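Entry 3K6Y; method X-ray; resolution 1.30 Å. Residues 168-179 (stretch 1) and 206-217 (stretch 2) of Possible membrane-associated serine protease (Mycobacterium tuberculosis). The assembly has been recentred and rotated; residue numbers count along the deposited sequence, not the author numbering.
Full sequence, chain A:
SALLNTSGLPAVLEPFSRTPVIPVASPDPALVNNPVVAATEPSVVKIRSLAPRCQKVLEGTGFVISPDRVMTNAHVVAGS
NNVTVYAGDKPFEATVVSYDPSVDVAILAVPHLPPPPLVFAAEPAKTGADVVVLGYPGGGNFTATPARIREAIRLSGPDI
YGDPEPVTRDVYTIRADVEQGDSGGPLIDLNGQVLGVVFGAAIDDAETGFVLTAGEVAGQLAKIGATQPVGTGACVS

Stretch 1, residues 168-179: TRDVYTIRADVE
Stretch 2, residues 206-217: AETGFVLTAGEV

The strand that runs through Thr-168 to Ile-174 and the strand 208-213 are antiparallel and form a twisted ladder, their N-to-C directions 135° apart and their axes approaching to 4.4 Å. The register pairs Val-171 with Leu-212, Tyr-172 with Val-211, Thr-173 with Phe-210, Ile-174 with Gly-209 and Arg-175 with Thr-208; CA-CA separations run from 4.5 to 5.1 Å, and phi/psi values are extended, for example -98/139 at Tyr-172 and -134/126 at Val-211.

The hydrogen-bonded pairs satisfy both their donors and their acceptors. Tyr-172 N gives to Val-211 O at 2.8 Å and Val-211 N returns to Tyr-172 O at 3.0 Å; Ile-174 N to Gly-209 O and Gly-209 N to Ile-174 O are both 2.9 Å. At one end Ala-176 N reaches Glu-207 O at 3.2 Å. Beyond it, a water lies 2.8 Å from Ala-176 O and accepts from Val-178 N at 3.0 Å.

At the other end Thr-213 N donates to Asp-170 O (3.1 Å, nearly linear at 176°), and the chain then turns into a helix. Thr-213, chi1 p, caps it: its OG1 accepts from Glu-216 N at 3.0 Å. Glu-216, chi1 t and chi2 p, points toward the strand and replaces the missing strand partner, its OE2 accepting from Asp-170 N at 2.9 Å. This brings Asp-170 OD2 within 4.3 Å of Glu-216 OE2, a like-charge approach bridged by a water that donates to both, at 2.6 Å to Asp-170 OD2 and 3.1 Å to Glu-216 OE2. Another water donates to Glu-216 OE1 (2.6 Å) and Thr-168 O (3.0 Å).

Arg-175 is extended, with chi1 to chi3 all t, and its guanidinium edge meets the Glu-207 carboxylate in a two-pronged salt bridge: NE to OE2 at 2.9 Å and NH2 to OE1 at 3.1 Å. Its NH1 is satisfied elsewhere in the structure.

Apolar packing follows the alternation of the strands. Tyr-172, Ile-174 and Val-211 share one face, with Ile-174 CD1 (chi1 p, chi2 t) 3.9 Å from Val-211 CG2 (chi1 t). Thr-213 CG2 lies over the Tyr-172 ring, 4.0 Å from its centroid, in a CH-pi contact. Across the sheet, Thr-173 CG2 (chi1 p) approaches Phe-210 CE1 (chi1 m) at 3.8 Å. Gly-209 makes room opposite Ile-174: an ideal CB there would lie 2.7 Å from Val-178 CG2, a clash, and 3.0 Å from Ile-174 CG1.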

# COMPACT_ATOMS: atom_id res chain seq x y z
N THR A 168 7.69 -9.29 13.82
CA THR A 168 8.59 -9.32 14.96
C THR A 168 9.81 -8.49 14.60
O THR A 168 10.42 -8.72 13.55
CB THR A 168 9.01 -10.76 15.34
OG1 THR A 168 7.84 -11.53 15.65
CG2 THR A 168 9.93 -10.76 16.57
N ARG A 169 10.13 -7.53 15.46
CA ARG A 169 11.19 -6.55 15.16
C ARG A 169 12.06 -6.33 16.38
O ARG A 169 11.59 -6.41 17.53
CB ARG A 169 10.56 -5.22 14.80
CG ARG A 169 9.70 -5.31 13.56
CD ARG A 169 9.04 -4.00 13.23
NE ARG A 169 7.99 -3.66 14.18
CZ ARG A 169 7.28 -2.54 14.13
NH1 ARG A 169 7.56 -1.62 13.22
NH2 ARG A 169 6.32 -2.32 15.02
N ASP A 170 13.33 -6.04 16.14
CA ASP A 170 14.23 -5.60 17.22
C ASP A 170 13.99 -4.12 17.50
O ASP A 170 14.10 -3.28 16.60
CB ASP A 170 15.70 -5.82 16.84
CG ASP A 170 16.09 -7.28 16.74
OD1 ASP A 170 15.50 -8.12 17.44
OD2 ASP A 170 17.01 -7.58 15.96
N VAL A 171 13.70 -3.81 18.75
CA VAL A 171 13.41 -2.47 19.21
C VAL A 171 14.17 -2.15 20.47
O VAL A 171 14.56 -3.07 21.21
CB VAL A 171 11.89 -2.22 19.39
CG1 VAL A 171 11.13 -2.59 18.11
CG2 VAL A 171 11.35 -2.95 20.59
N TYR A 172 14.39 -0.87 20.73
CA TYR A 172 14.68 -0.42 22.08
C TYR A 172 13.41 0.10 22.70
O TYR A 172 12.63 0.82 22.06
CB TYR A 172 15.69 0.72 22.10
CG TYR A 172 17.06 0.39 21.60
CD1 TYR A 172 17.93 -0.43 22.33
CD2 TYR A 172 17.53 0.95 20.41
CE1 TYR A 172 19.21 -0.70 21.88
CE2 TYR A 172 18.81 0.67 19.94
CZ TYR A 172 19.65 -0.15 20.68
OH TYR A 172 20.91 -0.43 20.24
N THR A 173 13.22 -0.23 23.98
CA THR A 173 12.36 0.58 24.81
C THR A 173 13.20 1.65 25.48
O THR A 173 14.33 1.37 25.89
CB THR A 173 11.62 -0.25 25.85
OG1 THR A 173 12.58 -1.02 26.59
CG2 THR A 173 10.65 -1.20 25.16
N ILE A 174 12.66 2.86 25.58
CA ILE A 174 13.38 3.98 26.17
C ILE A 174 12.46 4.62 27.21
O ILE A 174 11.23 4.50 27.13
CB ILE A 174 13.85 5.01 25.11
CG1 ILE A 174 12.65 5.67 24.40
CG2 ILE A 174 14.82 4.36 24.13
CD1 ILE A 174 13.06 6.76 23.43
N ARG A 175 13.09 5.27 28.18
CA ARG A 175 12.37 6.16 29.05
C ARG A 175 12.46 7.55 28.44
O ARG A 175 13.56 8.10 28.31
CB ARG A 175 12.95 6.14 30.47
CG ARG A 175 12.15 7.02 31.38
CD ARG A 175 12.51 6.87 32.83
NE ARG A 175 11.68 7.79 33.60
CZ ARG A 175 11.61 7.82 34.93
NH1 ARG A 175 12.33 6.99 35.66
NH2 ARG A 175 10.80 8.70 35.49
N ALA A 176 11.31 8.09 28.02
CA ALA A 176 11.24 9.41 27.37
C ALA A 176 9.79 9.80 27.19
O ALA A 176 8.91 8.95 27.21
CB ALA A 176 11.89 9.35 25.98
N ASP A 177 9.55 11.09 26.98
CA ASP A 177 8.24 11.59 26.59
C ASP A 177 8.24 11.82 25.08
O ASP A 177 8.52 12.93 24.63
CB ASP A 177 7.91 12.89 27.33
CG ASP A 177 6.53 13.42 26.98
N VAL A 178 7.92 10.76 24.33
CA VAL A 178 7.87 10.86 22.87
C VAL A 178 6.57 11.54 22.48
O VAL A 178 5.50 11.25 23.04
CB VAL A 178 8.00 9.46 22.21
CG1 VAL A 178 7.88 9.55 20.67
CG2 VAL A 178 9.31 8.80 22.60
N GLU A 179 6.64 12.47 21.53
CA GLU A 179 5.50 13.30 21.16
C GLU A 179 5.09 13.02 19.73
O GLU A 179 5.92 12.62 18.91
CB GLU A 179 5.85 14.78 21.29
CG GLU A 179 6.19 15.25 22.72
CD GLU A 179 6.56 16.71 22.76
OE1 GLU A 179 5.64 17.54 22.54
OE2 GLU A 179 7.74 17.04 23.03
N ALA A 206 3.12 5.42 30.44
CA ALA A 206 3.30 6.77 29.97
C ALA A 206 4.69 7.12 29.46
O ALA A 206 4.77 7.45 28.31
CB ALA A 206 2.79 7.81 30.95
N GLU A 207 5.74 7.03 30.27
CA GLU A 207 7.09 7.51 29.89
C GLU A 207 7.94 6.49 29.17
O GLU A 207 9.08 6.34 29.44
CB GLU A 207 7.84 7.99 31.15
CG GLU A 207 8.59 9.31 31.00
CD GLU A 207 9.37 9.72 32.29
OE1 GLU A 207 8.76 9.63 33.35
OE2 GLU A 207 10.54 10.08 32.19
N THR A 208 7.35 5.81 28.20
CA THR A 208 8.07 4.78 27.46
C THR A 208 7.90 5.00 25.98
O THR A 208 6.79 5.20 25.48
CB THR A 208 7.63 3.36 27.85
OG1 THR A 208 8.08 3.12 29.19
CG2 THR A 208 8.27 2.30 26.98
N GLY A 209 9.03 5.01 25.29
CA GLY A 209 9.04 5.11 23.83
C GLY A 209 9.59 3.85 23.21
O GLY A 209 10.28 3.05 23.87
N PHE A 210 9.33 3.71 21.91
CA PHE A 210 9.76 2.55 21.14
C PHE A 210 10.55 3.02 19.94
O PHE A 210 10.16 3.99 19.25
CB PHE A 210 8.56 1.76 20.63
CG PHE A 210 7.78 1.09 21.71
CD1 PHE A 210 8.17 -0.15 22.19
CD2 PHE A 210 6.70 1.73 22.29
CE1 PHE A 210 7.45 -0.78 23.21
CE2 PHE A 210 5.97 1.11 23.32
CZ PHE A 210 6.36 -0.14 23.78
N VAL A 211 11.68 2.35 19.71
CA VAL A 211 12.67 2.74 18.70
C VAL A 211 13.09 1.51 17.91
O VAL A 211 13.52 0.51 18.51
CB VAL A 211 13.90 3.36 19.39
CG1 VAL A 211 14.94 3.78 18.36
CG2 VAL A 211 13.50 4.54 20.27
N LEU A 212 12.99 1.55 16.57
CA LEU A 212 13.52 0.44 15.78
C LEU A 212 15.02 0.46 15.86
O LEU A 212 15.62 1.52 15.68
CB LEU A 212 13.13 0.58 14.31
CG LEU A 212 11.64 0.64 13.97
CD1 LEU A 212 11.43 1.04 12.52
CD2 LEU A 212 10.97 -0.71 14.28
N THR A 213 15.66 -0.67 16.11
CA THR A 213 17.12 -0.61 16.23
C THR A 213 17.80 -0.34 14.88
O THR A 213 17.24 -0.60 13.81
CB THR A 213 17.73 -1.90 16.84
OG1 THR A 213 17.61 -2.96 15.89
CG2 THR A 213 17.08 -2.27 18.18
N ALA A 214 19.05 0.11 14.94
CA ALA A 214 19.84 0.25 13.72
C ALA A 214 19.89 -1.07 12.94
O ALA A 214 19.74 -1.09 11.72
CB ALA A 214 21.26 0.75 14.05
N GLY A 215 20.10 -2.18 13.66
CA GLY A 215 20.12 -3.50 13.04
C GLY A 215 18.80 -3.85 12.36
O GLY A 215 18.80 -4.46 11.29
N GLU A 216 17.68 -3.46 12.98
CA GLU A 216 16.38 -3.76 12.43
C GLU A 216 16.14 -3.04 11.09
O GLU A 216 15.48 -3.58 10.20
CB GLU A 216 15.29 -3.35 13.44
CG GLU A 216 13.86 -3.54 12.97
CD GLU A 216 13.52 -4.98 12.65
OE1 GLU A 216 12.73 -5.20 11.70
OE2 GLU A 216 13.99 -5.90 13.37
N VAL A 217 16.65 -1.81 10.97
CA VAL A 217 16.39 -1.02 9.75
C VAL A 217 17.47 -1.20 8.69
O VAL A 217 17.29 -0.78 7.55
CB VAL A 217 16.14 0.49 10.05
CG1 VAL A 217 15.06 0.67 11.09
CG2 VAL A 217 17.42 1.21 10.46
O HOH W 1 11.54 -7.43 11.12
O HOH W 2 19.15 -5.08 16.55
O HOH W 3 16.94 -6.97 13.43
O HOH W 4 6.74 8.31 25.59